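Local atomic coordinates of PLP-Dependent L-Arginine Hydroxylase MppP (Streptomyces wadayamensis, PDB entry 6C9B), a protein that oxidises L-arginine with the help of pyridoxal 5'-phosphate and dioxygen, giving 4-hydroxy-2-ketoarginine and 2-ketoarginine, and acts as an oxidase rather than an oxygenase. Residues 7-10 / 11-15; 22-25 / 26-29; 144-147 / 148-151; 280-283 / 284-288. All coordinates share one frame; numbering follows the deposited sequence.

Contact 1: 7-10 / 11-15; sequences LKEN and LTQWE. With EGV ((4S)-5-carbamimidamido-4-hydroxy-2-oxopentanoic acid), chain F.
Lys8 lays its aliphatic chain over one face of the Trp14 indole, with CB 3.5 Å from the centroid of the five-membered ring, a CH-pi contact. Bends at chi2 (68°) and chi3 (80°) fold the chain back across the ring, bringing CE above the six-membered half and NZ into an off-centre cation-pi position. A water links the same two residues, donating to Lys8 O and accepting from Trp14 NE1.

Gln13 reaches back to Glu9 with its whole amide. Its OE1 takes the backbone N of Glu9 at 2.9 Å, the donor standing above the carbonyl plane, while its NE2 gives a 3.1 Å bond to the anti lone pair of Glu9 OE2. Ser248 of the second subunit is a further partner of NE2 and also binds Asn10 ND2.

Asn10 turns its other amide atom to the helix start: OD1 accepts from Gln13 N at 2.9 Å, nearly in line with the C=O bond. In the same turn, Thr12 OG1 accepts from both N01 (2.9 Å) and N04 (3.0 Å) of the bound product, and Glu15 lies by the product's carboxylate. This is an asparagine N-cap on helix 11-16, whose first turn lines the product pocket at the dimer interface.

Contact 2: 22-25 / 26-29; sequences ELNI and ADGH. With EGV ((4S)-5-carbamimidamido-4-hydroxy-2-oxopentanoic acid), chain F.
Asn24 makes both hydrogen bonds that join residues 22-25 to 26-29, using the two ends of its amide. OD1 accepts from Ala26 N at 2.8 Å, almost straight on to the carbonyl, and ND2 donates to Asp27 OD2 at 3.1 Å. The second bond leaves in the plane of the amide but meets the carboxylate from above its plane, the two groups being turned 76° apart. With CG anti to the backbone N (chi1 162°), the amide lies alongside the chain ahead of it and spans both residues.

The other carboxylate oxygen of Asp27 closes an Asx turn: OD1 takes His29 N at 3.1 Å through its anti lone pair. That oxygen also forms a salt bridge with Arg31, so the buried carboxylate is gripped at both ends.

Ligand bonds come from the turn itself. Gly28 N donates to the product carboxylate oxygen O12 (2.8 Å), and His29 NE2 donates to the 4-hydroxyl O08 (2.7 Å), which lies at the ring edge. Asp227 bonds to the other ring nitrogen, ND1, and thereby helps to set the imidazole.

Strand 23-24 borders strand 331-335, Ile25 packs on helix 359-372, and the loop then runs on past Leu252 of the second subunit.

Contact 3: 144-147 / 148-151; sequences AELL and SSVG
Leu146 O is held by two donors from Ser149, OG at 2.7 Å and backbone N at 2.9 Å, both reaching it from the same face of its carbonyl plane. The site is the C-terminal end of helix 144-149, where the chain unwinds toward strand 152-156. The backbone bond from Ser149 N to Leu146 O spans three residues, tighter than the i to i+4 spacing that Ser148 N still keeps with Ala144 O (2.9 Å). Ser149 OG can swing in because chi1 (70°) sets it between the backbone N and the carbonyl carbon, folded back over the preceding turn. Arg107 also bonds to this hydroxyl, which thus links the helix end to the start of strand 107-112.

Ser148 OG lies over the same turn on the exposed side, equally near Ala144 O and Glu145 O (3.2 Å each).

Apolar groups follow on the inner side. Leu146 and Val150 both rest on Val130 of strand 128-133, whereas Leu147 turns to Gln177 and His181 of helix 168-181. Gly151 already bonds through its backbone to Arg107 and Val184. Between the helix and the residues that leave it, the apolar touch is from the Leu146 CD1 methyl to Val150 CG1, at 4.0 Å.

Contact 4: 280-283 / 284-288; sequences FILH and NRSVV
Asn284 places its amide over one face of the Phe280 ring, toward the rim, with ND2 3.4 Å from CZ. The planes are 61° apart, so the amide leans on the ring rather than stacking flat. Phe280 CG is anti to its backbone N (chi1 179°), which sends the ring along the helix side to where the Asn284 amide passes. The amide is held from outside: OD1 bonds to Thr359 and ND2 to Leu355 O. His283 flanks the same group from another direction, its CD2 edge lying 3.6 Å from Asn284 OD1.

On the neighbouring side of the helix, the Arg285 guanidinium passes the Ile281 CG2 methyl obliquely, NH2 coming within 3.8 Å. A bend at chi3 (-83°) turns its end toward Glu310, with which NE forms a salt bridge, and toward Ser307 O.

Ser286 OG folds back onto its own helix: Leu282 O accepts from OG at 2.7 Å and from the Ser286 backbone N at 3.0 Å, the two donors on opposite faces of the carbonyl plane.

These residues belong to the long helix 256-291. Phe280, His283, Asn284 and Val287 border helix 359-372, while Arg285 reaches across to strand 309-314 and Ser305 in the loop before it.

Contacts 1 and 2 follow one another along the chain and meet where Glu15 packs on Asp27; both border the second subunit and the bound product, one at its guanidine and carboxylate ends, the other at its carboxylate and hydroxyl. The touching residues of contact 2 are all buried, while the other three contacts are partly open. Contact 4 lies near contact 2, with nearest atoms about 7 Å apart, and both border helix 359-372, but it is a mid-helix site. Contact 3 is remote, beside the edge strand 128-133 of the larger sheet. Side-chain amides bond to local backbone in contacts 1 and 2; in contact 4 the amide looks to other parts of the chain. Serine hydroxyls turn back on the helix in contacts 3 and 4.

Contact 1: 7-10 / 11-15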
loop_
_atom_site.group_PDB
_atom_site.type_symbol
_atom_site.label_atom_id
_atom_site.label_comp_id
_atom_site.label_asym_id
_atom_site.label_seq_id
_atom_site.Cartn_x
_atom_site.Cartn_y
_atom_site.Cartn_z
ATOM N N LEU B 7 -23.915 -0.700 -9.772
ATOM C CA LEU B 7 -23.049 0.468 -9.653
ATOM C C LEU B 7 -21.904 0.213 -8.671
ATOM O O LEU B 7 -20.946 0.985 -8.614
ATOM C CB LEU B 7 -23.857 1.698 -9.212
ATOM C CG LEU B 7 -24.922 2.198 -10.199
ATOM C CD1 LEU B 7 -25.591 3.477 -9.686
ATOM C CD2 LEU B 7 -24.332 2.416 -11.590
ATOM N N LYS B 8 -22.007 -0.869 -7.899
ATOM C CA LYS B 8 -20.935 -1.300 -7.003
ATOM C C LYS B 8 -20.136 -2.363 -7.751
ATOM O O LYS B 8 -20.554 -3.521 -7.848
ATOM C CB LYS B 8 -21.486 -1.820 -5.677
ATOM C CG LYS B 8 -21.674 -0.728 -4.621
ATOM C CD LYS B 8 -22.779 0.265 -4.977
ATOM C CE LYS B 8 -24.170 -0.287 -4.654
ATOM N NZ LYS B 8 -25.233 0.766 -4.720
ATOM N N GLU B 9 -18.978 -1.956 -8.277
ATOM C CA GLU B 9 -18.237 -2.775 -9.230
ATOM C C GLU B 9 -17.545 -3.969 -8.584
ATOM O O GLU B 9 -17.083 -4.863 -9.304
ATOM C CB GLU B 9 -17.194 -1.911 -9.944
ATOM C CG GLU B 9 -17.778 -0.914 -10.932
ATOM C CD GLU B 9 -16.738 0.054 -11.469
ATOM O OE1 GLU B 9 -16.638 0.188 -12.707
ATOM O OE2 GLU B 9 -16.022 0.673 -10.651
ATOM N N ASN B 10 -17.434 -3.995 -7.262
ATOM C CA ASN B 10 -16.727 -5.061 -6.563
ATOM C C ASN B 10 -17.119 -4.984 -5.093
ATOM O O ASN B 10 -17.817 -4.057 -4.674
ATOM C CB ASN B 10 -15.197 -4.960 -6.770
ATOM C CG ASN B 10 -14.616 -3.634 -6.279
ATOM O OD1 ASN B 10 -15.090 -3.069 -5.297
ATOM N ND2 ASN B 10 -13.580 -3.140 -6.961
ATOM N N LEU B 11 -16.689 -5.985 -4.311
ATOM C CA LEU B 11 -17.116 -6.060 -2.907
ATOM C C LEU B 11 -16.594 -4.871 -2.101
ATOM O O LEU B 11 -17.276 -4.375 -1.193
ATOM C CB LEU B 11 -16.665 -7.387 -2.266
ATOM C CG LEU B 11 -17.309 -8.618 -2.904
ATOM C CD1 LEU B 11 -16.590 -9.861 -2.453
ATOM C CD2 LEU B 11 -18.786 -8.677 -2.561
ATOM N N THR B 12 -15.385 -4.397 -2.411
ATOM C CA THR B 12 -14.826 -3.262 -1.683
ATOM C C THR B 12 -15.706 -2.025 -1.834
ATOM O O THR B 12 -15.871 -1.253 -0.884
ATOM C CB THR B 12 -13.396 -3.003 -2.170
ATOM O OG1 THR B 12 -12.611 -4.174 -1.904
ATOM C CG2 THR B 12 -12.749 -1.779 -1.471
ATOM N N GLN B 13 -16.304 -1.833 -3.013
ATOM C CA GLN B 13 -17.182 -0.680 -3.202
ATOM C C GLN B 13 -18.477 -0.819 -2.405
ATOM O O GLN B 13 -19.028 0.194 -1.953
ATOM C CB GLN B 13 -17.441 -0.474 -4.697
ATOM C CG GLN B 13 -16.151 -0.063 -5.432
ATOM C CD GLN B 13 -16.387 0.274 -6.875
ATOM O OE1 GLN B 13 -17.528 0.406 -7.294
ATOM N NE2 GLN B 13 -15.308 0.419 -7.652
ATOM N N TRP B 14 -18.957 -2.048 -2.186
ATOM C CA TRP B 14 -20.029 -2.247 -1.205
ATOM C C TRP B 14 -19.554 -1.913 0.201
ATOM O O TRP B 14 -20.335 -1.417 1.026
ATOM C CB TRP B 14 -20.524 -3.690 -1.224
ATOM C CG TRP B 14 -21.353 -4.054 -2.396
ATOM C CD1 TRP B 14 -20.956 -4.759 -3.500
ATOM C CD2 TRP B 14 -22.741 -3.758 -2.583
ATOM N NE1 TRP B 14 -22.014 -4.912 -4.364
ATOM C CE2 TRP B 14 -23.120 -4.305 -3.826
ATOM C CE3 TRP B 14 -23.697 -3.082 -1.822
ATOM C CZ2 TRP B 14 -24.418 -4.193 -4.325
ATOM C CZ3 TRP B 14 -24.982 -2.972 -2.318
ATOM C CH2 TRP B 14 -25.332 -3.524 -3.558
ATOM N N GLU B 15 -18.284 -2.196 0.500
ATOM C CA GLU B 15 -17.772 -1.934 1.839
ATOM C C GLU B 15 -17.581 -0.440 2.101
ATOM O O GLU B 15 -17.685 -0.017 3.251
ATOM C CB GLU B 15 -16.470 -2.707 2.066
ATOM C CG GLU B 15 -16.688 -4.232 2.025
ATOM C CD GLU B 15 -15.410 -5.059 2.167
ATOM O OE1 GLU B 15 -14.297 -4.519 2.052
ATOM O OE2 GLU B 15 -15.526 -6.269 2.422
HETATM C C10 EGV F . -13.084 -8.461 3.435
HETATM C C02 EGV F . -10.448 -4.581 1.566
HETATM C C03 EGV F . -9.469 -4.592 -0.731
HETATM C C06 EGV F . -10.379 -5.997 2.102
HETATM C C07 EGV F . -11.828 -6.528 2.177
HETATM C C09 EGV F . -11.920 -8.029 2.557
HETATM N N01 EGV F . -10.613 -4.529 0.121
HETATM N N04 EGV F . -9.632 -4.531 -2.137
HETATM N N05 EGV F . -8.268 -4.744 -0.214
HETATM O O08 EGV F . -9.823 -5.994 3.354
HETATM O O11 EGV F . -13.054 -9.600 3.859
HETATM O O12 EGV F . -14.023 -7.690 3.714
HETATM O O13 EGV F . -11.100 -8.861 2.180
HETATM O O HOH W 1 -22.609 -5.159 -7.340
#

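Contact 2: 22-25 / 26-29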
loop_
_atom_site.group_PDB
_atom_site.type_symbol
_atom_site.label_atom_id
_atom_site.label_comp_id
_atom_site.label_asym_id
_atom_site.label_seq_id
_atom_site.Cartn_x
_atom_site.Cartn_y
_atom_site.Cartn_z
ATOM N N GLU B 22 -22.544 3.129 12.210
ATOM C CA GLU B 22 -22.431 2.440 13.489
ATOM C C GLU B 22 -22.676 0.941 13.349
ATOM O O GLU B 22 -22.076 0.141 14.079
ATOM C CB GLU B 22 -23.417 3.054 14.496
ATOM C CG GLU B 22 -23.114 4.522 14.847
ATOM C CD GLU B 22 -24.333 5.282 15.374
ATOM O OE1 GLU B 22 -25.285 4.633 15.860
ATOM O OE2 GLU B 22 -24.338 6.533 15.301
ATOM N N LEU B 23 -23.547 0.536 12.424
ATOM C CA LEU B 23 -23.870 -0.872 12.272
ATOM C C LEU B 23 -23.269 -1.390 10.980
ATOM O O LEU B 23 -23.963 -1.957 10.132
ATOM C CB LEU B 23 -25.382 -1.089 12.320
ATOM C CG LEU B 23 -25.982 -0.591 13.641
ATOM C CD1 LEU B 23 -27.481 -0.713 13.618
ATOM C CD2 LEU B 23 -25.450 -1.375 14.829
ATOM N N ASN B 24 -21.968 -1.174 10.837
ATOM C CA ASN B 24 -21.191 -1.762 9.747
ATOM C C ASN B 24 -20.926 -3.218 10.118
ATOM O O ASN B 24 -20.250 -3.497 11.112
ATOM C CB ASN B 24 -19.911 -0.947 9.547
ATOM C CG ASN B 24 -18.818 -1.685 8.763
ATOM O OD1 ASN B 24 -19.028 -2.764 8.208
ATOM N ND2 ASN B 24 -17.622 -1.091 8.741
ATOM N N ILE B 25 -21.530 -4.157 9.376
ATOM C CA ILE B 25 -21.188 -5.580 9.497
ATOM C C ILE B 25 -20.781 -6.089 8.119
ATOM O O ILE B 25 -21.041 -7.243 7.746
ATOM C CB ILE B 25 -22.342 -6.404 10.105
ATOM C CG1 ILE B 25 -23.664 -6.129 9.361
ATOM C CG2 ILE B 25 -22.458 -6.096 11.594
ATOM C CD1 ILE B 25 -24.753 -7.154 9.652
ATOM N N ALA B 26 -20.097 -5.233 7.368
ATOM C CA ALA B 26 -19.731 -5.506 5.991
ATOM C C ALA B 26 -18.265 -5.913 5.863
ATOM O O ALA B 26 -17.968 -7.092 5.640
ATOM C CB ALA B 26 -20.001 -4.293 5.094
ATOM N N ASP B 27 -17.338 -4.961 5.966
ATOM C CA ASP B 27 -15.956 -5.331 5.689
ATOM C C ASP B 27 -15.434 -6.256 6.785
ATOM O O ASP B 27 -15.914 -6.268 7.923
ATOM C CB ASP B 27 -15.052 -4.110 5.567
ATOM C CG ASP B 27 -14.931 -3.374 6.859
ATOM O OD1 ASP B 27 -14.313 -3.930 7.798
ATOM O OD2 ASP B 27 -15.448 -2.242 6.918
ATOM N N GLY B 28 -14.439 -7.041 6.423
ATOM C CA GLY B 28 -14.000 -8.075 7.328
ATOM C C GLY B 28 -12.954 -7.663 8.323
ATOM O O GLY B 28 -12.545 -8.495 9.138
ATOM N N HIS B 29 -12.532 -6.397 8.306
ATOM C CA HIS B 29 -11.504 -5.931 9.216
ATOM C C HIS B 29 -11.967 -6.070 10.663
ATOM O O HIS B 29 -13.165 -6.125 10.963
ATOM C CB HIS B 29 -11.162 -4.471 8.941
ATOM C CG HIS B 29 -10.590 -4.247 7.575
ATOM N ND1 HIS B 29 -9.861 -3.125 7.249
ATOM C CD2 HIS B 29 -10.649 -4.997 6.448
ATOM C CE1 HIS B 29 -9.488 -3.195 5.983
ATOM N NE2 HIS B 29 -9.947 -4.324 5.475
HETATM C C10 EGV F . -13.084 -8.461 3.435
HETATM C C02 EGV F . -10.448 -4.581 1.566
HETATM C C03 EGV F . -9.469 -4.592 -0.731
HETATM C C06 EGV F . -10.379 -5.997 2.102
HETATM C C07 EGV F . -11.828 -6.528 2.177
HETATM C C09 EGV F . -11.920 -8.029 2.557
HETATM N N01 EGV F . -10.613 -4.529 0.121
HETATM N N04 EGV F . -9.632 -4.531 -2.137
HETATM N N05 EGV F . -8.268 -4.744 -0.214
HETATM O O08 EGV F . -9.823 -5.994 3.354
HETATM O O11 EGV F . -13.054 -9.600 3.859
HETATM O O12 EGV F . -14.023 -7.690 3.714
HETATM O O13 EGV F . -11.100 -8.861 2.180
HETATM O O HOH W 2 -19.491 -9.136 5.570
#

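Contact 3: 144-147 / 148-151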
loop_
_atom_site.group_PDB
_atom_site.type_symbol
_atom_site.label_atom_id
_atom_site.label_comp_id
_atom_site.label_asym_id
_atom_site.label_seq_id
_atom_site.Cartn_x
_atom_site.Cartn_y
_atom_site.Cartn_z
ATOM N N ALA B 144 -4.630 -33.512 -14.953
ATOM C CA ALA B 144 -3.410 -33.193 -15.677
ATOM C C ALA B 144 -3.689 -32.174 -16.768
ATOM O O ALA B 144 -2.826 -31.356 -17.106
ATOM C CB ALA B 144 -2.812 -34.476 -16.265
ATOM N N GLU B 145 -4.899 -32.216 -17.330
ATOM C CA GLU B 145 -5.285 -31.255 -18.351
ATOM C C GLU B 145 -5.294 -29.849 -17.780
ATOM O O GLU B 145 -4.791 -28.907 -18.403
ATOM C CB GLU B 145 -6.659 -31.622 -18.909
ATOM C CG GLU B 145 -7.427 -30.446 -19.502
ATOM C CD GLU B 145 -8.489 -30.870 -20.494
ATOM O OE1 GLU B 145 -8.320 -31.930 -21.133
ATOM O OE2 GLU B 145 -9.494 -30.139 -20.635
ATOM N N LEU B 146 -5.845 -29.687 -16.577
ATOM C CA LEU B 146 -5.832 -28.371 -15.959
ATOM C C LEU B 146 -4.406 -27.933 -15.654
ATOM O O LEU B 146 -4.006 -26.802 -15.965
ATOM C CB LEU B 146 -6.672 -28.384 -14.685
ATOM C CG LEU B 146 -6.657 -27.067 -13.905
ATOM C CD1 LEU B 146 -7.214 -25.923 -14.754
ATOM C CD2 LEU B 146 -7.453 -27.239 -12.632
ATOM N N LEU B 147 -3.624 -28.811 -15.023
ATOM C CA LEU B 147 -2.303 -28.404 -14.561
ATOM C C LEU B 147 -1.397 -28.056 -15.731
ATOM O O LEU B 147 -0.580 -27.136 -15.627
ATOM C CB LEU B 147 -1.674 -29.500 -13.700
ATOM C CG LEU B 147 -2.319 -29.597 -12.313
ATOM C CD1 LEU B 147 -1.925 -30.886 -11.615
ATOM C CD2 LEU B 147 -1.940 -28.395 -11.475
ATOM N N SER B 148 -1.560 -28.742 -16.852
ATOM C CA SER B 148 -0.763 -28.443 -18.034
ATOM C C SER B 148 -1.228 -27.182 -18.746
ATOM O O SER B 148 -0.524 -26.697 -19.638
ATOM C CB SER B 148 -0.794 -29.624 -19.009
ATOM O OG SER B 148 -2.026 -29.675 -19.713
ATOM N N SER B 149 -2.381 -26.633 -18.374
ATOM C CA SER B 149 -2.891 -25.421 -18.991
ATOM C C SER B 149 -2.728 -24.167 -18.140
ATOM O O SER B 149 -3.036 -23.081 -18.633
ATOM C CB SER B 149 -4.375 -25.583 -19.325
ATOM O OG SER B 149 -5.156 -25.611 -18.149
ATOM N N VAL B 150 -2.272 -24.267 -16.889
ATOM C CA VAL B 150 -2.095 -23.078 -16.068
ATOM C C VAL B 150 -0.659 -23.025 -15.567
ATOM O O VAL B 150 0.033 -24.040 -15.478
ATOM C CB VAL B 150 -3.073 -23.020 -14.872
ATOM C CG1 VAL B 150 -4.506 -23.031 -15.359
ATOM C CG2 VAL B 150 -2.824 -24.188 -13.913
ATOM N N GLY B 151 -0.225 -21.818 -15.218
ATOM C CA GLY B 151 1.114 -21.622 -14.698
ATOM C C GLY B 151 1.159 -21.482 -13.190
ATOM O O GLY B 151 2.250 -21.438 -12.597
#

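Contact 4: 280-283 / 284-288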
loop_
_atom_site.group_PDB
_atom_site.type_symbol
_atom_site.label_atom_id
_atom_site.label_comp_id
_atom_site.label_asym_id
_atom_site.label_seq_id
_atom_site.Cartn_x
_atom_site.Cartn_y
_atom_site.Cartn_z
ATOM N N PHE B 280 -14.065 -15.513 21.298
ATOM C CA PHE B 280 -14.855 -14.338 20.953
ATOM C C PHE B 280 -15.559 -14.523 19.615
ATOM O O PHE B 280 -16.749 -14.229 19.484
ATOM C CB PHE B 280 -13.954 -13.110 20.917
ATOM C CG PHE B 280 -14.667 -11.842 20.548
ATOM C CD1 PHE B 280 -15.485 -11.199 21.460
ATOM C CD2 PHE B 280 -14.499 -11.282 19.304
ATOM C CE1 PHE B 280 -16.145 -10.024 21.117
ATOM C CE2 PHE B 280 -15.163 -10.114 18.970
ATOM C CZ PHE B 280 -15.975 -9.492 19.875
ATOM N N ILE B 281 -14.822 -14.969 18.594
ATOM C CA ILE B 281 -15.431 -15.240 17.294
ATOM C C ILE B 281 -16.498 -16.332 17.403
ATOM O O ILE B 281 -17.577 -16.219 16.806
ATOM C CB ILE B 281 -14.335 -15.610 16.280
ATOM C CG1 ILE B 281 -13.379 -14.406 16.079
ATOM C CG2 ILE B 281 -14.952 -16.071 14.945
ATOM C CD1 ILE B 281 -14.011 -13.139 15.481
ATOM N N LEU B 282 -16.218 -17.412 18.151
ATOM C CA LEU B 282 -17.224 -18.459 18.354
ATOM C C LEU B 282 -18.484 -17.897 19.005
ATOM O O LEU B 282 -19.610 -18.227 18.604
ATOM C CB LEU B 282 -16.643 -19.585 19.199
ATOM C CG LEU B 282 -17.568 -20.771 19.523
ATOM C CD1 LEU B 282 -18.210 -21.363 18.256
ATOM C CD2 LEU B 282 -16.776 -21.827 20.264
ATOM N N HIS B 283 -18.312 -17.008 19.976
ATOM C CA HIS B 283 -19.458 -16.392 20.627
ATOM C C HIS B 283 -20.286 -15.590 19.636
ATOM O O HIS B 283 -21.521 -15.673 19.619
ATOM C CB HIS B 283 -18.995 -15.479 21.751
ATOM C CG HIS B 283 -20.124 -14.791 22.433
ATOM N ND1 HIS B 283 -20.870 -15.401 23.415
ATOM C CD2 HIS B 283 -20.670 -13.565 22.251
ATOM C CE1 HIS B 283 -21.812 -14.574 23.829
ATOM N NE2 HIS B 283 -21.714 -13.454 23.142
ATOM N N ASN B 284 -19.615 -14.794 18.803
ATOM C CA ASN B 284 -20.334 -13.935 17.870
ATOM C C ASN B 284 -20.995 -14.751 16.769
ATOM O O ASN B 284 -22.113 -14.441 16.351
ATOM C CB ASN B 284 -19.399 -12.883 17.279
ATOM C CG ASN B 284 -19.195 -11.703 18.214
ATOM O OD1 ASN B 284 -19.770 -11.647 19.285
ATOM N ND2 ASN B 284 -18.368 -10.758 17.797
ATOM N N ARG B 285 -20.327 -15.799 16.280
ATOM C CA ARG B 285 -20.990 -16.712 15.355
ATOM C C ARG B 285 -22.255 -17.294 15.970
ATOM O O ARG B 285 -23.293 -17.398 15.302
ATOM C CB ARG B 285 -20.018 -17.824 14.958
ATOM C CG ARG B 285 -20.645 -18.948 14.167
ATOM C CD ARG B 285 -19.567 -19.760 13.453
ATOM N NE ARG B 285 -19.206 -19.112 12.196
ATOM C CZ ARG B 285 -18.064 -18.474 11.941
ATOM N NH1 ARG B 285 -17.897 -17.932 10.744
ATOM N NH2 ARG B 285 -17.071 -18.415 12.820
ATOM N N SER B 286 -22.195 -17.660 17.253
ATOM C CA SER B 286 -23.351 -18.226 17.937
ATOM C C SER B 286 -24.482 -17.217 18.053
ATOM O O SER B 286 -25.654 -17.595 17.946
ATOM C CB SER B 286 -22.956 -18.723 19.325
ATOM O OG SER B 286 -21.846 -19.597 19.236
ATOM N N VAL B 287 -24.180 -15.938 18.314
ATOM C CA VAL B 287 -25.302 -15.007 18.442
ATOM C C VAL B 287 -25.966 -14.820 17.090
ATOM O O VAL B 287 -27.194 -14.712 17.011
ATOM C CB VAL B 287 -24.925 -13.645 19.085
ATOM C CG1 VAL B 287 -23.580 -13.642 19.769
ATOM C CG2 VAL B 287 -25.067 -12.483 18.121
ATOM N N VAL B 288 -25.177 -14.827 16.002
ATOM C CA VAL B 288 -25.766 -14.691 14.670
ATOM C C VAL B 288 -26.681 -15.870 14.372
ATOM O O VAL B 288 -27.800 -15.692 13.883
ATOM C CB VAL B 288 -24.678 -14.552 13.591
ATOM C CG1 VAL B 288 -25.306 -14.570 12.209
ATOM C CG2 VAL B 288 -23.890 -13.284 13.806
#